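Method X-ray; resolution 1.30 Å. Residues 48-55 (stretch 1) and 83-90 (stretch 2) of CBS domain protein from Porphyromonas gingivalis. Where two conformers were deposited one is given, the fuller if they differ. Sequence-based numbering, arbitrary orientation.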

ATOM      1  N   THR A  48      -6.267  -0.156   6.287  1.00 10.02           N
ATOM      2  CA  THR A  48      -5.211  -1.009   5.742  1.00  9.68           C
ATOM      3  C   THR A  48      -4.648  -0.483   4.431  1.00  9.50           C
ATOM      4  O   THR A  48      -5.242   0.398   3.810  1.00  9.32           O
ATOM      5  CB  THR A  48      -5.707  -2.453   5.495  1.00 10.32           C
ATOM      6  OG1 THR A  48      -6.661  -2.391   4.432  1.00 11.69           O
ATOM      7  CG2 THR A  48      -6.342  -3.078   6.776  1.00 11.84           C
ATOM      8  N   LEU A  49      -3.523  -1.053   4.020  1.00  9.25           N
ATOM      9  CA  LEU A  49      -2.911  -0.684   2.762  1.00  8.79           C
ATOM     10  C   LEU A  49      -3.816  -0.987   1.562  1.00  8.69           C
ATOM     11  O   LEU A  49      -3.973  -0.159   0.656  1.00  8.88           O
ATOM     12  CB  LEU A  49      -1.539  -1.382   2.668  1.00  9.70           C
ATOM     13  CG  LEU A  49      -0.677  -0.957   1.483  1.00  9.55           C
ATOM     14  CD1 LEU A  49      -0.314   0.512   1.482  1.00 11.72           C
ATOM     15  CD2 LEU A  49       0.574  -1.826   1.492  1.00 10.82           C
ATOM     16  N   SER A  50      -4.441  -2.164   1.557  1.00  8.84           N
ATOM     17  CA  SER A  50      -5.378  -2.447   0.481  0.50  9.16           C
ATOM     18  C   SER A  50      -6.574  -1.488   0.571  1.00  9.12           C
ATOM     19  O   SER A  50      -7.068  -1.049  -0.473  1.00  9.54           O
ATOM     20  CB  SER A  50      -5.800  -3.916   0.511  0.50  9.94           C
ATOM     21  OG  SER A  50      -6.470  -4.191   1.719  0.50 10.03           O
ATOM     22  N   GLY A  51      -6.996  -1.110   1.781  1.00  8.70           N
ATOM     23  CA  GLY A  51      -8.075  -0.123   1.905  1.00  9.31           C
ATOM     24  C   GLY A  51      -7.688   1.209   1.294  1.00  8.45           C
ATOM     25  O   GLY A  51      -8.523   1.856   0.635  1.00  9.37           O
ATOM     26  N   LEU A  52      -6.443   1.656   1.506  1.00  8.82           N
ATOM     27  CA  LEU A  52      -6.008   2.914   0.904  1.00  8.79           C
ATOM     28  C   LEU A  52      -6.061   2.791  -0.627  1.00  8.58           C
ATOM     29  O   LEU A  52      -6.496   3.718  -1.315  1.00  9.07           O
ATOM     30  CB  LEU A  52      -4.589   3.249   1.358  1.00  9.31           C
ATOM     31  CG  LEU A  52      -4.004   4.535   0.765  1.00 10.48           C
ATOM     32  CD1 LEU A  52      -4.840   5.771   1.133  1.00 13.10           C
ATOM     33  CD2 LEU A  52      -2.573   4.685   1.272  1.00 11.45           C
ATOM     34  N   PHE A  53      -5.628   1.649  -1.171  1.00  8.66           N
ATOM     35  CA  PHE A  53      -5.691   1.449  -2.614  1.00  8.20           C
ATOM     36  C   PHE A  53      -7.121   1.588  -3.104  1.00  8.30           C
ATOM     37  O   PHE A  53      -7.381   2.307  -4.098  1.00  8.51           O
ATOM     38  CB  PHE A  53      -5.107   0.057  -2.941  1.00  8.22           C
ATOM     39  CG  PHE A  53      -4.725  -0.076  -4.399  1.00  7.70           C
ATOM     40  CD1 PHE A  53      -3.400   0.136  -4.781  1.00  9.36           C
ATOM     41  CD2 PHE A  53      -5.667  -0.410  -5.385  1.00  8.86           C
ATOM     42  CE1 PHE A  53      -3.011   0.061  -6.116  1.00  8.98           C
ATOM     43  CE2 PHE A  53      -5.295  -0.468  -6.715  1.00  8.62           C
ATOM     44  CZ  PHE A  53      -3.975  -0.232  -7.073  1.00  8.96           C
ATOM     45  N   LEU A  54      -8.065   0.927  -2.408  1.00  8.41           N
ATOM     46  CA  LEU A  54      -9.475   1.013  -2.815  1.00  8.75           C
ATOM     47  C   LEU A  54     -10.016   2.434  -2.681  1.00  9.59           C
ATOM     48  O   LEU A  54     -10.868   2.868  -3.464  1.00 10.05           O
ATOM     49  CB  LEU A  54     -10.342   0.080  -1.954  1.00  8.94           C
ATOM     50  CG  LEU A  54     -10.026  -1.406  -2.071  1.00  9.93           C
ATOM     51  CD1 LEU A  54     -10.914  -2.212  -1.146  1.00 10.85           C
ATOM     52  CD2 LEU A  54     -10.189  -1.894  -3.527  1.00 11.56           C
ATOM     53  N   GLU A  55      -9.566   3.156  -1.659  1.00  9.97           N
ATOM     54  CA  GLU A  55     -10.048   4.529  -1.433  1.00 10.85           C
ATOM     55  C   GLU A  55      -9.566   5.454  -2.545  1.00 10.95           C
ATOM     56  O   GLU A  55     -10.289   6.394  -2.939  1.00 12.13           O
ATOM     57  CB  GLU A  55      -9.511   5.038  -0.090  1.00 12.11           C
ATOM     58  CG  GLU A  55     -10.174   6.307   0.411  1.00 16.59           C
ATOM     59  CD  GLU A  55     -11.571   6.131   0.943  1.00 21.51           C
ATOM     60  OE1 GLU A  55     -12.029   5.016   1.181  1.00 22.78           O
ATOM     61  OE2 GLU A  55     -12.218   7.171   1.212  1.00 29.45           O
ATOM     62  N   ARG A  83      -9.363 -10.867  -3.155  1.00 11.79           N
ATOM     63  CA  ARG A  83      -8.725  -9.846  -2.292  0.50 12.33           C
ATOM     64  C   ARG A  83      -7.334  -9.506  -2.765  1.00 11.29           C
ATOM     65  O   ARG A  83      -6.613 -10.401  -3.240  1.00 11.38           O
ATOM     66  CB  ARG A  83      -8.619 -10.352  -0.824  0.50 13.66           C
ATOM     67  CG  ARG A  83      -9.892 -10.957  -0.256  0.50 16.23           C
ATOM     68  CD  ARG A  83     -11.029  -9.953  -0.209  0.50 19.65           C
ATOM     69  NE  ARG A  83     -12.116 -10.428   0.642  0.50 23.65           N
ATOM     70  CZ  ARG A  83     -12.211 -10.222   1.956  0.50 25.06           C
ATOM     71  NH1 ARG A  83     -11.294  -9.520   2.612  0.50 26.85           N
ATOM     72  NH2 ARG A  83     -13.246 -10.715   2.622  0.50 28.11           N
ATOM     73  N   ILE A  84      -6.960  -8.235  -2.581  1.00 11.03           N
ATOM     74  CA  ILE A  84      -5.558  -7.852  -2.718  1.00 10.80           C
ATOM     75  C   ILE A  84      -4.751  -8.485  -1.601  1.00 11.58           C
ATOM     76  O   ILE A  84      -5.039  -8.239  -0.421  1.00 13.66           O
ATOM     77  CB  ILE A  84      -5.425  -6.325  -2.587  1.00 10.98           C
ATOM     78  CG1 ILE A  84      -6.126  -5.617  -3.761  1.00 11.00           C
ATOM     79  CG2 ILE A  84      -3.937  -5.951  -2.567  1.00 12.08           C
ATOM     80  CD1 ILE A  84      -6.316  -4.100  -3.502  1.00 11.34           C
ATOM     81  N   ILE A  85      -3.758  -9.300  -1.953  1.00 10.80           N
ATOM     82  CA  ILE A  85      -2.919  -9.934  -0.943  1.00 12.38           C
ATOM     83  C   ILE A  85      -1.489  -9.383  -0.910  1.00 10.93           C
ATOM     84  O   ILE A  85      -0.827  -9.554   0.110  1.00 11.46           O
ATOM     85  CB  ILE A  85      -2.962 -11.447  -1.008  1.00 12.93           C
ATOM     86  CG1 ILE A  85      -2.292 -11.981  -2.261  1.00 13.37           C
ATOM     87  CG2 ILE A  85      -4.412 -11.956  -0.846  1.00 15.23           C
ATOM     88  CD1 ILE A  85      -2.309 -13.554  -2.344  1.00 15.39           C
ATOM     89  N   GLU A  86      -1.028  -8.716  -1.977  1.00 10.49           N
ATOM     90  CA  GLU A  86       0.291  -8.083  -1.899  1.00  9.83           C
ATOM     91  C   GLU A  86       0.253  -6.798  -2.700  1.00  8.95           C
ATOM     92  O   GLU A  86      -0.290  -6.763  -3.811  1.00  9.58           O
ATOM     93  CB  GLU A  86       1.365  -8.994  -2.464  1.00 10.71           C
ATOM     94  CG  GLU A  86       2.805  -8.466  -2.233  1.00 11.79           C
ATOM     95  CD  GLU A  86       3.805  -9.436  -2.829  1.00 13.79           C
ATOM     96  OE1 GLU A  86       3.860  -9.534  -4.071  1.00 14.75           O
ATOM     97  OE2 GLU A  86       4.546 -10.096  -2.060  1.00 15.42           O
ATOM     98  N   ILE A  87       0.842  -5.765  -2.093  1.00  9.31           N
ATOM     99  CA  ILE A  87       1.025  -4.480  -2.734  1.00  9.58           C
ATOM    100  C   ILE A  87       2.507  -4.115  -2.700  1.00  8.58           C
ATOM    101  O   ILE A  87       3.165  -4.216  -1.644  1.00  9.61           O
ATOM    102  CB  ILE A  87       0.180  -3.387  -2.031  1.00  9.86           C
ATOM    103  CG1 ILE A  87      -1.300  -3.585  -2.409  1.00 12.53           C
ATOM    104  CG2 ILE A  87       0.623  -1.960  -2.406  1.00 10.81           C
ATOM    105  CD1 ILE A  87      -2.287  -2.766  -1.564  1.00 13.28           C
ATOM    106  N   LYS A  88       3.006  -3.680  -3.857  1.00  8.51           N
ATOM    107  CA  LYS A  88       4.327  -3.066  -3.957  1.00  8.66           C
ATOM    108  C   LYS A  88       4.231  -1.585  -3.640  1.00  9.13           C
ATOM    109  O   LYS A  88       3.355  -0.889  -4.181  1.00  9.02           O
ATOM    110  CB  LYS A  88       4.853  -3.234  -5.379  1.00  9.37           C
ATOM    111  CG  LYS A  88       6.128  -2.464  -5.630  1.00  9.96           C
ATOM    112  CD  LYS A  88       6.706  -2.825  -7.020  1.00 13.34           C
ATOM    113  CE  LYS A  88       7.872  -1.882  -7.330  1.00 13.94           C
ATOM    114  NZ  LYS A  88       8.491  -2.239  -8.659  1.00 15.07           N
ATOM    115  N   ILE A  89       5.154  -1.109  -2.784  1.00  8.81           N
ATOM    116  CA  ILE A  89       5.351   0.339  -2.581  1.00  8.79           C
ATOM    117  C   ILE A  89       6.676   0.660  -3.283  1.00  9.26           C
ATOM    118  O   ILE A  89       7.717   0.050  -2.972  1.00  9.99           O
ATOM    119  CB  ILE A  89       5.380   0.699  -1.075  1.00  9.47           C
ATOM    120  CG1 ILE A  89       4.065   0.298  -0.411  1.00 10.16           C
ATOM    121  CG2 ILE A  89       5.708   2.190  -0.920  1.00 10.53           C
ATOM    122  CD1 ILE A  89       4.002   0.576   1.096  1.00 11.00           C
ATOM    123  N   PHE A  90       6.620   1.562  -4.261  1.00  9.74           N
ATOM    124  CA  PHE A  90       7.822   1.917  -5.008  1.00  9.94           C
ATOM    125  C   PHE A  90       8.793   2.691  -4.121  1.00 10.21           C
ATOM    126  O   PHE A  90       8.417   3.208  -3.059  1.00 10.07           O
ATOM    127  CB  PHE A  90       7.416   2.750  -6.234  1.00 10.75           C
ATOM    128  CG  PHE A  90       6.940   1.934  -7.407  1.00 11.71           C
ATOM    129  CD1 PHE A  90       7.749   1.760  -8.519  1.00 15.44           C
ATOM    130  CD2 PHE A  90       5.688   1.327  -7.369  1.00 12.71           C
ATOM    131  CE1 PHE A  90       7.313   0.989  -9.611  1.00 17.84           C
ATOM    132  CE2 PHE A  90       5.224   0.569  -8.441  1.00 14.20           C
ATOM    133  CZ  PHE A  90       6.048   0.397  -9.565  1.00 17.15           C
TER
HETATM  134  O   HOH W   1      -6.660  -7.130   1.430  1.00 28.76           O

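The contact between residues 48-55 and 83-90 is a small apolar packing of a helix across a strand, with no direct hydrogen bond between the two and a single water bridging them at one margin. It illustrates how a helix can be seated on a β-strand largely by apolar side-chain packing. The helix axis runs nearly at right angles to the strand, at 93°, and the two axes are 9.4 Å apart at their closest; so steep a crossing limits the contact to a short patch of each, and together they bury 312 Å².

On the strand, Ile-84 and Ile-87 point toward the helix, while Ile-85, Glu-86 and Lys-88 point away, which keeps the charged groups of the last two out of the apolar patch. Ile-87 is the centrepiece: its CD1 lies 3.7 Å from Ser-50 CA and 3.8 Å from Leu-49 O, reaching the helix backbone itself, and 4.2 Å from Phe-53 CB. Leu-49, in the t rotamer at chi1, places CD2 3.9 Å from Ile-87 CB and 4.2 Å from Ile-89 CD1; the CB of Ile-89 points sideways, but the end of its side chain comes nearer. One helical turn beyond Leu-49, Phe-53 adds a buried ring whose CD2 is 4.2 Å from Ile-84 CD1.

Ser-50 lies where the two backbones come nearest by CA atoms, with Ser-50 CA 6.3 Å from Ile-84 CA. Its CB sits 3.9 Å from Ile-84 CB, and its small side chain ends in a hydroxyl that serves the polar margin: the water lies 3.0 Å from Ser-50 OG and donates to Ile-84 O at 2.7 Å. Just before the helix, Thr-48 takes no part in the contact but caps the helix start, its OG1 accepting from Gly-51 N at 3.0 Å.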